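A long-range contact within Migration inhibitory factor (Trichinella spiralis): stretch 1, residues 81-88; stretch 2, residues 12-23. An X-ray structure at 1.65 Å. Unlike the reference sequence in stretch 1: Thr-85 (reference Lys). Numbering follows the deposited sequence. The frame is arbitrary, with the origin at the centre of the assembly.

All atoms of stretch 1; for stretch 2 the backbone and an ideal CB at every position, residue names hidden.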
# COMPACT_ATOMS: atom_id res chain seq x y z
N ASP A 81 -12.45 -0.38 -17.24
CA ASP A 81 -12.66 0.27 -18.53
C ASP A 81 -11.92 1.61 -18.51
O ASP A 81 -11.17 1.95 -19.43
CB ASP A 81 -14.15 0.49 -18.78
CG ASP A 81 -14.42 1.50 -19.89
OD1 ASP A 81 -13.91 1.30 -21.02
OD2 ASP A 81 -15.14 2.49 -19.64
N HIS A 82 -12.09 2.35 -17.42
CA HIS A 82 -11.44 3.64 -17.27
C HIS A 82 -9.91 3.54 -17.33
O HIS A 82 -9.25 4.27 -18.07
CB HIS A 82 -11.88 4.28 -15.94
CG HIS A 82 -11.21 5.58 -15.65
ND1 HIS A 82 -11.47 6.72 -16.37
CD2 HIS A 82 -10.24 5.89 -14.76
CE1 HIS A 82 -10.67 7.69 -15.94
NE2 HIS A 82 -9.92 7.21 -14.97
N LEU A 83 -9.33 2.63 -16.55
CA LEU A 83 -7.88 2.48 -16.54
C LEU A 83 -7.31 2.00 -17.90
O LEU A 83 -6.26 2.46 -18.34
CB LEU A 83 -7.48 1.54 -15.40
CG LEU A 83 -7.86 2.09 -14.01
CD1 LEU A 83 -7.66 1.01 -12.95
CD2 LEU A 83 -7.00 3.30 -13.68
N ASN A 84 -8.00 1.05 -18.53
CA ASN A 84 -7.57 0.55 -19.83
C ASN A 84 -7.57 1.71 -20.83
O ASN A 84 -6.64 1.88 -21.62
CB ASN A 84 -8.53 -0.56 -20.29
CG ASN A 84 -8.23 -1.05 -21.68
OD1 ASN A 84 -9.12 -1.13 -22.53
ND2 ASN A 84 -6.97 -1.39 -21.94
N THR A 85 -8.61 2.54 -20.78
CA THR A 85 -8.71 3.67 -21.69
C THR A 85 -7.66 4.77 -21.48
O THR A 85 -7.11 5.30 -22.44
CB THR A 85 -10.11 4.31 -21.59
OG1 THR A 85 -11.10 3.35 -21.98
CG2 THR A 85 -10.21 5.55 -22.49
N LYS A 86 -7.37 5.09 -20.22
CA LYS A 86 -6.41 6.16 -19.92
C LYS A 86 -4.94 5.78 -19.89
O LYS A 86 -4.07 6.59 -20.21
CB LYS A 86 -6.76 6.81 -18.58
CG LYS A 86 -8.12 7.46 -18.53
CD LYS A 86 -8.24 8.64 -19.51
CE LYS A 86 -9.65 9.20 -19.47
NZ LYS A 86 -9.81 10.33 -20.44
N LEU A 87 -4.65 4.55 -19.47
CA LEU A 87 -3.27 4.09 -19.37
C LEU A 87 -2.91 3.05 -20.41
O LEU A 87 -1.73 2.73 -20.59
CB LEU A 87 -3.03 3.53 -17.97
CG LEU A 87 -3.57 4.44 -16.86
CD1 LEU A 87 -3.20 3.84 -15.52
CD2 LEU A 87 -2.98 5.85 -16.98
N GLY A 88 -3.93 2.50 -21.07
CA GLY A 88 -3.69 1.50 -22.10
C GLY A 88 -3.32 0.12 -21.58
O GLY A 88 -2.90 -0.74 -22.35
N UNK A 12 5.22 9.69 -18.13
CA UNK A 12 4.88 10.50 -19.28
C UNK A 12 3.73 9.87 -20.06
O UNK A 12 3.19 10.47 -21.00
CB UNK A 12 6.10 10.69 -20.18
N UNK A 13 3.33 8.66 -19.67
CA UNK A 13 2.22 7.99 -20.35
C UNK A 13 0.91 8.10 -19.58
O UNK A 13 -0.10 7.51 -19.96
CB UNK A 13 2.56 6.51 -20.57
N UNK A 14 0.94 8.85 -18.49
CA UNK A 14 -0.26 9.11 -17.69
C UNK A 14 -0.75 10.45 -18.25
O UNK A 14 -0.05 11.46 -18.16
CB UNK A 14 0.01 9.15 -16.18
N UNK A 15 -1.94 10.47 -18.83
CA UNK A 15 -2.46 11.73 -19.38
C UNK A 15 -2.68 12.81 -18.33
O UNK A 15 -2.86 12.51 -17.15
CB UNK A 15 -3.78 11.47 -20.11
N UNK A 16 -2.68 14.07 -18.77
CA UNK A 16 -2.88 15.21 -17.89
C UNK A 16 -4.24 15.19 -17.19
O UNK A 16 -4.38 15.77 -16.11
CB UNK A 16 -2.73 16.51 -18.69
N UNK A 17 -5.24 14.53 -17.79
CA UNK A 17 -6.56 14.44 -17.17
C UNK A 17 -6.81 13.13 -16.45
O UNK A 17 -7.95 12.73 -16.24
CB UNK A 17 -7.64 14.64 -18.23
N UNK A 18 -5.74 12.45 -16.06
CA UNK A 18 -5.95 11.18 -15.36
C UNK A 18 -6.52 11.39 -13.94
O UNK A 18 -7.48 10.73 -13.56
CB UNK A 18 -4.63 10.41 -15.28
N UNK A 19 -5.91 12.29 -13.18
CA UNK A 19 -6.36 12.54 -11.81
C UNK A 19 -7.77 13.10 -11.80
O UNK A 19 -8.60 12.67 -11.00
CB UNK A 19 -5.41 13.50 -11.10
N UNK A 20 -8.07 14.04 -12.69
CA UNK A 20 -9.42 14.57 -12.70
C UNK A 20 -10.46 13.51 -13.09
O UNK A 20 -11.48 13.36 -12.42
CB UNK A 20 -9.50 15.76 -13.66
N UNK A 21 -10.22 12.79 -14.18
CA UNK A 21 -11.20 11.80 -14.64
C UNK A 21 -11.39 10.67 -13.64
O UNK A 21 -12.49 10.16 -13.49
CB UNK A 21 -10.77 11.22 -15.99
N UNK A 22 -10.30 10.30 -12.97
CA UNK A 22 -10.36 9.22 -11.99
C UNK A 22 -11.08 9.74 -10.73
O UNK A 22 -11.92 9.05 -10.16
CB UNK A 22 -8.96 8.71 -11.65
N UNK A 23 -10.77 10.97 -10.33
CA UNK A 23 -11.44 11.55 -9.14
C UNK A 23 -12.95 11.61 -9.39
O UNK A 23 -13.76 11.28 -8.53
CB UNK A 23 -10.90 12.95 -8.83

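Helix 81-87 runs nearly antiparallel to the helix at 18-23, at 167°, and His-82, Leu-83, Lys-86 and Leu-87, on one side of it, set the demands on stretch 2.

Position 12 has nothing of stretch 1 within 5.5 Å of its ideal CB, so many residues would suit; it is Thr-12. Position 13 points sideways and is equally undemanding; it is Asp-13, whose contribution comes from the backbone: a water donates to both Asp-13 O and Lys-86 O.

At position 14 the ideal CB lies 4.5 Å from Leu-87 CD2, and phi/psi of -95/118 is extended. A small or branched apolar residue would fit, and Val-14 brings its CG1 to 4.4 Å from Leu-87 CD2.

Position 15 points toward stretch 1, near the apolar end of Leu-87 and the carbonyl of Lys-86. Its phi of -64° permits proline, though other residues could adopt it. Pro-15 places CD 4.1 Å from Leu-87 CD2 and 3.3 Å from Lys-86 O, and it opens a type I turn, with N of 18 bonded to Pro-15 O.

Position 16 is out of reach and tolerant; it is Ser-16. Position 17 points sideways, its ideal CB 5.3 Å from Lys-86 NZ, which invites an acidic or polar side chain. Asp-17 answers with a long salt bridge, OD2 to Lys-86 NZ at 3.8 Å, while a water links its OD1 to the same amine. It occupies the N-cap position, but its side chain makes no capping bond.

Position 18 points sideways, yet a long side chain could reach the hollow among His-82, Leu-83, Lys-86 and Leu-87. A large apolar residue, aromatic or aliphatic, is suggested. Phe-18 fills it as a knob: CE1 lies 3.9 Å from Leu-83 CD2, CD1 3.8 Å from Leu-87 CD2, and Lys-86 CB meets the ring edge.

Position 19 points away and position 20 is out of reach, so neither is constrained here; they are Leu-19 and Ser-20.

Position 21 points toward stretch 1, with its ideal CB only 3.5 Å from His-82 CE1. That closeness favours a small residue such as Ala or Ser. Ser-21 bonds OG to Asp-17 O at 2.7 Å, and the same OG lies 3.1 Å from His-82 CE1.

At position 22 the ideal CB is 3.8 Å from His-82 NE2, so a short side chain with an acceptor suits. Thr-22 OG1 accepts from His-82 NE2 at 2.9 Å and donates to Phe-18 O at 2.6 Å.

Position 23 points away; Ser-23 turns its OG back to Leu-19 O.

Stretch 2 12-23: TDVPSDFLSSTS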
# COMPACT_ATOMS: atom_id res chain seq x y z
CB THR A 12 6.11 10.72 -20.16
OG1 THR A 12 5.85 11.77 -21.10
CG2 THR A 12 6.48 9.44 -20.89
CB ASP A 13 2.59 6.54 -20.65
CG ASP A 13 3.51 6.42 -21.86
OD1 ASP A 13 3.72 7.43 -22.58
OD2 ASP A 13 4.02 5.32 -22.11
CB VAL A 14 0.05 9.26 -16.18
CG1 VAL A 14 -1.23 9.59 -15.42
CG2 VAL A 14 0.65 7.98 -15.63
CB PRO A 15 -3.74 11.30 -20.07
CG PRO A 15 -4.21 10.16 -19.20
CD PRO A 15 -2.93 9.39 -18.95
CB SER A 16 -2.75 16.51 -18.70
OG SER A 16 -3.77 16.59 -19.66
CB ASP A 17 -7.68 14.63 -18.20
CG ASP A 17 -7.58 13.67 -19.37
OD1 ASP A 17 -6.73 12.75 -19.34
OD2 ASP A 17 -8.36 13.84 -20.32
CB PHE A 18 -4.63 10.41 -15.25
CG PHE A 18 -4.77 9.12 -14.50
CD1 PHE A 18 -5.42 8.04 -15.09
CD2 PHE A 18 -4.34 9.02 -13.19
CE1 PHE A 18 -5.65 6.87 -14.39
CE2 PHE A 18 -4.57 7.82 -12.45
CZ PHE A 18 -5.23 6.76 -13.06
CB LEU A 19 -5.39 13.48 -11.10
CG LEU A 19 -3.98 12.90 -10.94
CD1 LEU A 19 -3.04 13.94 -10.38
CD2 LEU A 19 -4.04 11.66 -10.04
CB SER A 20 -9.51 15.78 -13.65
OG SER A 20 -9.26 15.40 -14.99
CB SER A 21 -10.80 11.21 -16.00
OG SER A 21 -9.54 10.57 -15.98
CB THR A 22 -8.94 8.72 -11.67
OG1 THR A 22 -8.26 8.38 -12.90
CG2 THR A 22 -9.00 7.50 -10.78
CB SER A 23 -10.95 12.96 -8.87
OG SER A 23 -9.59 12.99 -8.51
O HOH W 1 -2.21 6.20 -22.11
O HOH W 2 -6.93 10.76 -21.65
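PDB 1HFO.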